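Fucose-specific lectin (Aleuria aurantia, PDB 6GKE) binds L-fucose, preferring alpha-1,6-linked core fucose on glycoproteins, and forms homodimers of six-bladed beta-propellers. Local coordinates at residues F4-K9 and P262-A267. The protein carries 1 engineered substitution. Numbering follows the deposited sequence.
Sequences FLYTSK and PDTFIA. With EDO (1,2-ethanediol), chain I; EDO (1,2-ethanediol), chain B.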
loop_
_atom_site.group_PDB
_atom_site.type_symbol
_atom_site.label_atom_id
_atom_site.label_comp_id
_atom_site.label_asym_id
_atom_site.label_seq_id
_atom_site.Cartn_x
_atom_site.Cartn_y
_atom_site.Cartn_z
ATOM N N PHE A 4 1.102 -8.287 3.078
ATOM C CA PHE A 4 0.382 -8.220 1.800
ATOM C C PHE A 4 0.786 -6.940 1.064
ATOM O O PHE A 4 0.553 -5.844 1.562
ATOM C CB PHE A 4 -1.118 -8.236 2.097
ATOM C CG PHE A 4 -2.094 -8.428 0.960
ATOM C CD1 PHE A 4 -1.723 -8.780 -0.334
ATOM C CD2 PHE A 4 -3.447 -8.302 1.237
ATOM C CE1 PHE A 4 -2.685 -8.981 -1.314
ATOM C CE2 PHE A 4 -4.403 -8.492 0.253
ATOM C CZ PHE A 4 -4.023 -8.846 -1.018
ATOM N N LEU A 5 1.370 -7.079 -0.129
ATOM C CA LEU A 5 1.769 -5.921 -0.908
ATOM C C LEU A 5 0.523 -5.137 -1.334
ATOM O O LEU A 5 -0.397 -5.681 -1.945
ATOM C CB LEU A 5 2.560 -6.404 -2.122
ATOM C CG LEU A 5 3.019 -5.332 -3.107
ATOM C CD1 LEU A 5 4.106 -4.460 -2.498
ATOM C CD2 LEU A 5 3.497 -5.999 -4.391
ATOM N N TYR A 6 0.520 -3.833 -1.058
ATOM C CA TYR A 6 -0.599 -2.983 -1.454
ATOM C C TYR A 6 -0.617 -2.877 -2.980
ATOM O O TYR A 6 0.399 -2.537 -3.579
ATOM C CB TYR A 6 -0.498 -1.600 -0.811
ATOM C CG TYR A 6 -1.506 -0.602 -1.315
ATOM C CD1 TYR A 6 -2.866 -0.857 -1.251
ATOM C CD2 TYR A 6 -1.093 0.601 -1.859
ATOM C CE1 TYR A 6 -3.794 0.065 -1.706
ATOM C CE2 TYR A 6 -2.008 1.539 -2.305
ATOM C CZ TYR A 6 -3.361 1.264 -2.238
ATOM O OH TYR A 6 -4.246 2.205 -2.683
ATOM N N THR A 7 -1.784 -3.157 -3.561
ATOM C CA THR A 7 -2.044 -3.239 -5.020
ATOM C C THR A 7 -1.417 -4.495 -5.635
ATOM O O THR A 7 -1.336 -4.613 -6.858
ATOM C CB THR A 7 -1.721 -1.960 -5.818
ATOM O OG1 THR A 7 -0.320 -1.763 -6.009
ATOM C CG2 THR A 7 -2.337 -0.730 -5.192
ATOM N N SER A 8 -1.081 -5.486 -4.802
ATOM C CA SER A 8 -0.857 -6.839 -5.299
ATOM C C SER A 8 -2.066 -7.292 -6.117
ATOM O O SER A 8 -3.209 -7.058 -5.731
ATOM C CB SER A 8 -0.668 -7.789 -4.145
ATOM O OG SER A 8 -0.532 -9.136 -4.570
ATOM N N LYS A 9 -1.808 -8.048 -7.184
ATOM C CA LYS A 9 -2.875 -8.801 -7.801
ATOM C C LYS A 9 -3.182 -10.022 -6.926
ATOM O O LYS A 9 -2.449 -10.355 -5.996
ATOM C CB LYS A 9 -2.533 -9.151 -9.251
ATOM C CG LYS A 9 -2.618 -7.964 -10.202
ATOM C CD LYS A 9 -1.496 -6.948 -10.080
ATOM C CE LYS A 9 -1.460 -6.029 -11.283
ATOM N NZ LYS A 9 -0.390 -5.005 -11.179
ATOM N N PRO A 262 -8.364 2.072 -2.649
ATOM C CA PRO A 262 -8.161 2.533 -4.020
ATOM C C PRO A 262 -7.144 1.669 -4.778
ATOM O O PRO A 262 -6.163 1.194 -4.199
ATOM C CB PRO A 262 -7.648 3.968 -3.834
ATOM C CG PRO A 262 -8.245 4.389 -2.515
ATOM C CD PRO A 262 -8.158 3.146 -1.659
ATOM N N ASP A 263 -7.400 1.489 -6.078
ATOM C CA ASP A 263 -6.423 0.960 -7.050
ATOM C C ASP A 263 -6.085 -0.515 -6.793
ATOM O O ASP A 263 -5.081 -1.016 -7.291
ATOM C CB ASP A 263 -5.157 1.819 -7.075
ATOM C CG ASP A 263 -5.478 3.258 -7.417
ATOM O OD1 ASP A 263 -6.144 3.476 -8.447
ATOM O OD2 ASP A 263 -5.083 4.152 -6.646
ATOM N N THR A 264 -6.979 -1.232 -6.105
ATOM C CA THR A 264 -6.786 -2.630 -5.752
ATOM C C THR A 264 -7.528 -3.544 -6.735
ATOM O O THR A 264 -8.306 -3.105 -7.575
ATOM C CB THR A 264 -7.238 -2.889 -4.311
ATOM O OG1 THR A 264 -8.617 -2.536 -4.203
ATOM C CG2 THR A 264 -6.401 -2.130 -3.307
ATOM N N PHE A 265 -7.283 -4.847 -6.584
ATOM C CA PHE A 265 -7.757 -5.867 -7.521
ATOM C C PHE A 265 -8.699 -6.855 -6.832
ATOM O O PHE A 265 -8.738 -6.947 -5.606
ATOM C CB PHE A 265 -6.547 -6.584 -8.128
ATOM C CG PHE A 265 -5.672 -5.633 -8.900
ATOM C CD1 PHE A 265 -6.041 -5.211 -10.169
ATOM C CD2 PHE A 265 -4.539 -5.077 -8.328
ATOM C CE1 PHE A 265 -5.281 -4.280 -10.861
ATOM C CE2 PHE A 265 -3.781 -4.147 -9.024
ATOM C CZ PHE A 265 -4.157 -3.746 -10.285
ATOM N N ILE A 266 -9.421 -7.623 -7.655
ATOM C CA ILE A 266 -10.257 -8.710 -7.165
ATOM C C ILE A 266 -9.828 -10.025 -7.821
ATOM O O ILE A 266 -9.099 -10.058 -8.809
ATOM C CB ILE A 266 -11.763 -8.453 -7.394
ATOM C CG1 ILE A 266 -12.145 -8.421 -8.879
ATOM C CG2 ILE A 266 -12.193 -7.199 -6.658
ATOM C CD1 ILE A 266 -13.639 -8.423 -9.136
ATOM N N ALA A 267 -10.326 -11.126 -7.257
ATOM C CA ALA A 267 -10.251 -12.440 -7.874
ATOM C C ALA A 267 -11.469 -13.235 -7.415
ATOM O O ALA A 267 -11.990 -12.978 -6.334
ATOM C CB ALA A 267 -8.974 -13.153 -7.490
HETATM C C1 EDO I . 1.971 -1.826 2.485
HETATM O O1 EDO I . 0.833 -1.421 3.240
HETATM C C2 EDO I . 1.846 -2.887 1.392
HETATM O O2 EDO I . 2.695 -2.591 0.230
HETATM C C1 EDO B . 2.658 -0.911 -2.345
HETATM O O1 EDO B . 1.790 -0.130 -3.161
HETATM C C2 EDO B . 3.479 -0.261 -1.231
HETATM O O2 EDO B . 3.575 -1.116 -0.040
HETATM O O HOH W 1 -3.132 3.718 -4.811
HETATM O O HOH W 2 -4.994 -5.230 -4.763
#
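The K9 side chain and the T7 carbonyl pack against F265 where the first and last blades of the six-bladed beta-propeller meet. Both are loop segments before the first strand of their blades; 262-267 ends on the first residue of strand 267-271. K9 CG makes a CH-pi contact over one face of F265, 4.0 Å from the F265 ring centroid, offset toward the rim. The chain bends at chi2 (73°), which places CD near CE2, and CE follows over the same face. NZ is hydrogen-bonded to F60 O. The ring edge faces backbone oxygens: T7 O is 3.3 Å from F265 CE2, and S8 O lies near F265 CD2.

T7 sits in a type II beta turn from L5 to S8. Its OG1 lies between the backbone N and the carbonyl carbon (chi1 75°) and donates to Y6 O. T7 CG2 is over the centre of the Y6 ring and 3.5 Å from D263 O. The Y6 and T264 side chains cross at about a right angle, with CE1 against T264 CG2. The Y6 ring also stacks on Y6 of the second subunit. Y6 OH makes a weak hydrogen bond to P262 O (2.6 Å). One water links Y6 OH to D263 OD2; another donates to S8 O and accepts from F265 N at 2.9 Å.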